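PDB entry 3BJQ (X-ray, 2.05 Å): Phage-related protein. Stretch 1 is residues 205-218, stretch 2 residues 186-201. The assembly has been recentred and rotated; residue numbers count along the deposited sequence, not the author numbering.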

# COMPACT_ATOMS: atom_id res chain seq x y z
N ALA E 205 -11.23 45.42 -32.74
CA ALA E 205 -11.78 45.28 -31.40
C ALA E 205 -12.67 46.48 -31.06
O ALA E 205 -12.39 47.60 -31.47
CB ALA E 205 -10.66 45.15 -30.40
N GLU E 206 -13.75 46.25 -30.31
CA GLU E 206 -14.68 47.34 -29.96
C GLU E 206 -14.82 47.66 -28.47
O GLU E 206 -15.56 48.58 -28.12
CB GLU E 206 -16.05 47.13 -30.61
CG GLU E 206 -16.73 45.87 -30.27
CD GLU E 206 -18.12 45.77 -30.88
OE1 GLU E 206 -18.49 46.63 -31.72
OE2 GLU E 206 -18.84 44.82 -30.50
N SER E 207 -14.15 46.90 -27.61
CA SER E 207 -14.12 47.21 -26.19
C SER E 207 -12.83 46.68 -25.59
O SER E 207 -12.16 45.86 -26.20
CB SER E 207 -15.34 46.62 -25.47
OG SER E 207 -15.27 45.24 -25.38
N ILE E 208 -12.49 47.17 -24.39
CA ILE E 208 -11.26 46.80 -23.70
C ILE E 208 -11.47 45.73 -22.63
O ILE E 208 -12.37 45.83 -21.79
CB ILE E 208 -10.61 48.04 -23.00
CG1 ILE E 208 -10.40 49.21 -23.97
CG2 ILE E 208 -9.31 47.64 -22.33
CD1 ILE E 208 -9.51 48.95 -25.15
N THR E 209 -10.58 44.74 -22.63
CA THR E 209 -10.61 43.65 -21.69
C THR E 209 -9.34 43.61 -20.83
O THR E 209 -8.31 44.15 -21.24
CB THR E 209 -10.68 42.32 -22.44
OG1 THR E 209 -9.48 42.15 -23.21
CG2 THR E 209 -11.93 42.26 -23.36
N ILE E 210 -9.41 42.90 -19.69
CA ILE E 210 -8.30 42.73 -18.75
C ILE E 210 -7.05 42.24 -19.45
O ILE E 210 -5.98 42.77 -19.26
CB ILE E 210 -8.68 41.74 -17.62
CG1 ILE E 210 -9.77 42.36 -16.75
CG2 ILE E 210 -7.51 41.41 -16.74
CD1 ILE E 210 -9.40 43.75 -16.26
N ASP E 211 -7.20 41.21 -20.27
CA ASP E 211 -6.04 40.65 -20.97
C ASP E 211 -5.36 41.68 -21.88
O ASP E 211 -4.13 41.72 -21.99
CB ASP E 211 -6.44 39.42 -21.77
CG ASP E 211 -6.42 38.15 -20.93
OD1 ASP E 211 -6.67 38.21 -19.70
OD2 ASP E 211 -6.14 37.09 -21.51
N MSE E 212 -6.17 42.51 -22.53
CA MSE E 212 -5.64 43.60 -23.37
C MSE E 212 -4.88 44.60 -22.52
O MSE E 212 -3.80 45.04 -22.91
CB MSE E 212 -6.71 44.37 -24.15
CG MSE E 212 -7.40 43.58 -25.26
SE MSE E 212 -8.72 44.67 -26.18
CE MSE E 212 -9.95 43.29 -26.46
N LEU E 213 -5.45 44.96 -21.36
CA LEU E 213 -4.82 45.90 -20.45
C LEU E 213 -3.51 45.36 -19.87
O LEU E 213 -2.58 46.13 -19.65
CB LEU E 213 -5.75 46.30 -19.31
CG LEU E 213 -6.95 47.18 -19.69
CD1 LEU E 213 -7.74 47.52 -18.46
CD2 LEU E 213 -6.46 48.42 -20.40
N LYS E 214 -3.45 44.06 -19.60
CA LYS E 214 -2.20 43.43 -19.13
C LYS E 214 -1.09 43.60 -20.14
O LYS E 214 0.04 43.92 -19.80
CB LYS E 214 -2.38 41.92 -18.91
CG LYS E 214 -3.09 41.57 -17.63
CD LYS E 214 -3.55 40.12 -17.64
CE LYS E 214 -2.43 39.15 -17.97
NZ LYS E 214 -2.91 37.76 -17.67
N ALA E 215 -1.40 43.30 -21.40
CA ALA E 215 -0.41 43.43 -22.47
C ALA E 215 -0.04 44.89 -22.76
O ALA E 215 1.13 45.22 -23.01
CB ALA E 215 -0.90 42.78 -23.74
N LEU E 216 -1.04 45.76 -22.76
CA LEU E 216 -0.82 47.18 -23.00
C LEU E 216 0.03 47.83 -21.89
O LEU E 216 0.97 48.59 -22.18
CB LEU E 216 -2.15 47.91 -23.09
CG LEU E 216 -2.33 48.92 -24.21
CD1 LEU E 216 -2.25 48.18 -25.57
CD2 LEU E 216 -3.67 49.63 -24.05
N TRP E 217 -0.30 47.54 -20.64
CA TRP E 217 0.34 48.17 -19.49
C TRP E 217 1.50 47.35 -18.89
O TRP E 217 2.19 47.81 -17.99
CB TRP E 217 -0.71 48.49 -18.44
CG TRP E 217 -1.72 49.54 -18.88
CD1 TRP E 217 -1.60 50.45 -19.89
CD2 TRP E 217 -2.98 49.82 -18.24
NE1 TRP E 217 -2.71 51.25 -19.95
CE2 TRP E 217 -3.57 50.90 -18.94
CE3 TRP E 217 -3.67 49.26 -17.16
CZ2 TRP E 217 -4.81 51.42 -18.60
CZ3 TRP E 217 -4.91 49.79 -16.82
CH2 TRP E 217 -5.46 50.85 -17.54
N GLU E 218 1.69 46.14 -19.40
CA GLU E 218 2.79 45.26 -19.01
C GLU E 218 2.85 45.04 -17.51
O GLU E 218 3.88 45.26 -16.87
CB GLU E 218 4.13 45.80 -19.53
CG GLU E 218 4.21 45.85 -21.05
CD GLU E 218 5.51 46.45 -21.57
OE1 GLU E 218 6.37 46.88 -20.75
OE2 GLU E 218 5.67 46.51 -22.82
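Stretch 2 (186-201) ALSACKYHPKLIERVK

A single direct hydrogen bond joins the two stretches, and it runs from backbone to backbone: Ile208 N donates to Lys191 O at 2.7 Å, with an N-H...O angle of 152°. It forms at Lys191, ahead of the turn through Tyr192 and His193, where stretch 1 is still extended, ahead of its own helix, and here the CA atoms of Ile208 and Lys191 come within 4.5 Å. The same carbonyl also receives a CA-H...O contact, Ser207 CA lying 3.3 Å from Lys191 O.

Stretch 2 is built of two helical segments, 186-191 and 194-199, separated by a turn at Tyr192 and His193. His193 caps the second segment, its ND1 accepting from Lys195 N at 3.1 Å. In stretch 1 Ser207 and Ile208 are extended and lead to Thr209, whose OG1 accepts a weak capping bond of 3.4 Å from Met212 N, and helix 210-217 follows. This helix crosses both segments nearly at right angles, at 83° to helix 186-191 and 81° to helix 194-199, with axes 11.7 and 12.1 Å apart at closest approach. Such spacing leaves room for side chains between the backbones, and the remainder of the contact is largely apolar; 825 Å² is buried in all.

Ile208 gives up the largest area to stretch 2. Its CB points toward the partner, and CD1 lies 3.8 Å from Leu196 CB, 3.9 Å from Val200 CG2 and 4.1 Å from Ile197 CD1, while Ile208 CG1 approaches Cys190 O at 3.3 Å. From the start of the helix, Ile210 CD1 reaches Leu187 CD1 at 3.5 Å. One turn on, Leu213 bridges the two segments of stretch 2: its CD1 is 4.3 Å from Cys190 CB and its CD2 4.1 Å from Leu196 CD1.

Toward the C-terminal end of the helix, Leu216 CD2 meets Leu196 CD2 at 4.1 Å. Leu216 CD1 lies over one face of the Arg199 guanidinium, 3.8 Å from Arg199 CZ, an apolar methyl against a flat group whose NH1 and NH2 are hydrogen-bonded elsewhere in the structure. Trp217 meets both Cys190 and Leu196 obliquely, with CH2 4.1 Å from Cys190 SG and CZ2 4.3 Å from Leu196 CD1.

Before the helix, the backbone of Glu206 meets the edge of the Tyr192 ring, Glu206 O lying 3.4 Å from Tyr192 CD1. A water donates to Lys201 O at 2.4 Å and accepts a weak bond from Ala205 N at 3.3 Å.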

# COMPACT_ATOMS: atom_id res chain seq x y z
N ALA E 186 -13.59 51.68 -12.16
CA ALA E 186 -12.45 52.02 -13.00
C ALA E 186 -12.37 51.10 -14.22
O ALA E 186 -12.01 51.56 -15.31
CB ALA E 186 -11.15 51.98 -12.22
N LEU E 187 -12.68 49.82 -14.05
CA LEU E 187 -12.72 48.91 -15.20
C LEU E 187 -13.79 49.32 -16.22
O LEU E 187 -13.54 49.30 -17.43
CB LEU E 187 -12.93 47.45 -14.78
CG LEU E 187 -12.90 46.42 -15.93
CD1 LEU E 187 -11.62 46.45 -16.73
CD2 LEU E 187 -13.13 45.00 -15.41
N SER E 188 -14.97 49.70 -15.74
CA SER E 188 -16.02 50.21 -16.62
C SER E 188 -15.58 51.41 -17.45
O SER E 188 -15.91 51.54 -18.62
CB SER E 188 -17.23 50.65 -15.80
OG SER E 188 -17.65 49.60 -14.97
N ALA E 189 -14.88 52.33 -16.78
CA ALA E 189 -14.38 53.54 -17.41
C ALA E 189 -13.42 53.18 -18.53
O ALA E 189 -13.40 53.83 -19.57
CB ALA E 189 -13.71 54.44 -16.41
N CYS E 190 -12.64 52.13 -18.34
CA CYS E 190 -11.71 51.68 -19.36
C CYS E 190 -12.35 50.99 -20.57
O CYS E 190 -11.81 51.06 -21.67
CB CYS E 190 -10.69 50.70 -18.76
SG CYS E 190 -9.54 51.45 -17.62
N LYS E 191 -13.48 50.32 -20.37
CA LYS E 191 -14.07 49.44 -21.41
C LYS E 191 -14.17 50.08 -22.79
O LYS E 191 -13.88 49.44 -23.80
CB LYS E 191 -15.45 48.92 -20.96
CG LYS E 191 -16.08 47.94 -21.94
CD LYS E 191 -17.23 47.11 -21.34
CE LYS E 191 -17.63 45.99 -22.32
NZ LYS E 191 -19.00 45.47 -22.10
N TYR E 192 -14.60 51.33 -22.84
CA TYR E 192 -14.72 52.06 -24.10
C TYR E 192 -13.96 53.37 -24.05
O TYR E 192 -14.35 54.33 -24.72
CB TYR E 192 -16.19 52.36 -24.43
CG TYR E 192 -17.09 51.15 -24.52
CD1 TYR E 192 -17.01 50.28 -25.60
CD2 TYR E 192 -18.05 50.89 -23.55
CE1 TYR E 192 -17.82 49.16 -25.68
CE2 TYR E 192 -18.87 49.79 -23.63
CZ TYR E 192 -18.76 48.93 -24.70
OH TYR E 192 -19.58 47.84 -24.78
N HIS E 193 -12.88 53.45 -23.26
CA HIS E 193 -12.14 54.71 -23.18
C HIS E 193 -11.57 54.99 -24.56
O HIS E 193 -10.90 54.13 -25.09
CB HIS E 193 -11.01 54.65 -22.15
CG HIS E 193 -10.40 55.99 -21.89
ND1 HIS E 193 -9.50 56.58 -22.75
CD2 HIS E 193 -10.61 56.88 -20.89
CE1 HIS E 193 -9.16 57.76 -22.29
NE2 HIS E 193 -9.83 57.98 -21.17
N PRO E 194 -11.85 56.19 -25.14
CA PRO E 194 -11.45 56.45 -26.53
C PRO E 194 -9.95 56.32 -26.83
O PRO E 194 -9.58 55.93 -27.94
CB PRO E 194 -11.96 57.89 -26.76
CG PRO E 194 -12.04 58.48 -25.41
CD PRO E 194 -12.53 57.36 -24.56
N LYS E 195 -9.10 56.66 -25.87
CA LYS E 195 -7.65 56.58 -26.10
C LYS E 195 -7.26 55.13 -26.19
O LYS E 195 -6.44 54.77 -27.02
CB LYS E 195 -6.85 57.26 -24.98
CG LYS E 195 -6.88 58.78 -24.98
CD LYS E 195 -5.79 59.36 -24.09
CE LYS E 195 -5.65 60.89 -24.18
NZ LYS E 195 -6.82 61.61 -23.60
N LEU E 196 -7.83 54.31 -25.32
CA LEU E 196 -7.54 52.86 -25.31
C LEU E 196 -8.12 52.16 -26.56
O LEU E 196 -7.44 51.35 -27.19
CB LEU E 196 -8.05 52.22 -24.02
CG LEU E 196 -7.47 52.80 -22.70
CD1 LEU E 196 -7.97 52.03 -21.47
CD2 LEU E 196 -6.01 52.73 -22.73
N ILE E 197 -9.34 52.54 -26.93
CA ILE E 197 -10.00 52.00 -28.11
C ILE E 197 -9.16 52.31 -29.36
O ILE E 197 -8.94 51.45 -30.21
CB ILE E 197 -11.43 52.53 -28.23
CG1 ILE E 197 -12.30 51.99 -27.09
CG2 ILE E 197 -12.06 52.16 -29.57
CD1 ILE E 197 -12.65 50.51 -27.19
N GLU E 198 -8.65 53.53 -29.45
CA GLU E 198 -7.87 53.93 -30.64
C GLU E 198 -6.55 53.15 -30.68
O GLU E 198 -6.07 52.76 -31.74
CB GLU E 198 -7.68 55.46 -30.67
CG GLU E 198 -6.35 55.99 -31.16
CD GLU E 198 -6.08 55.74 -32.62
OE1 GLU E 198 -7.06 55.46 -33.35
OE2 GLU E 198 -4.89 55.84 -33.03
N ARG E 199 -5.96 52.96 -29.50
CA ARG E 199 -4.71 52.23 -29.36
C ARG E 199 -4.82 50.77 -29.86
O ARG E 199 -3.84 50.22 -30.37
CB ARG E 199 -4.26 52.29 -27.90
CG ARG E 199 -3.02 51.51 -27.55
CD ARG E 199 -1.73 52.05 -28.17
NE ARG E 199 -0.61 51.17 -27.81
CZ ARG E 199 -0.36 49.97 -28.37
NH1 ARG E 199 -1.10 49.50 -29.36
NH2 ARG E 199 0.65 49.23 -27.93
N VAL E 200 -6.00 50.15 -29.73
CA VAL E 200 -6.19 48.76 -30.16
C VAL E 200 -6.98 48.61 -31.48
O VAL E 200 -7.33 47.48 -31.87
CB VAL E 200 -6.85 47.90 -29.04
CG1 VAL E 200 -6.03 47.99 -27.75
CG2 VAL E 200 -8.30 48.29 -28.79
N LYS E 201 -7.20 49.73 -32.18
CA LYS E 201 -8.05 49.75 -33.37
C LYS E 201 -7.63 48.75 -34.41
O LYS E 201 -8.47 48.04 -34.94
CB LYS E 201 -8.04 51.16 -34.04
O HOH W 1 -10.90 48.00 -34.79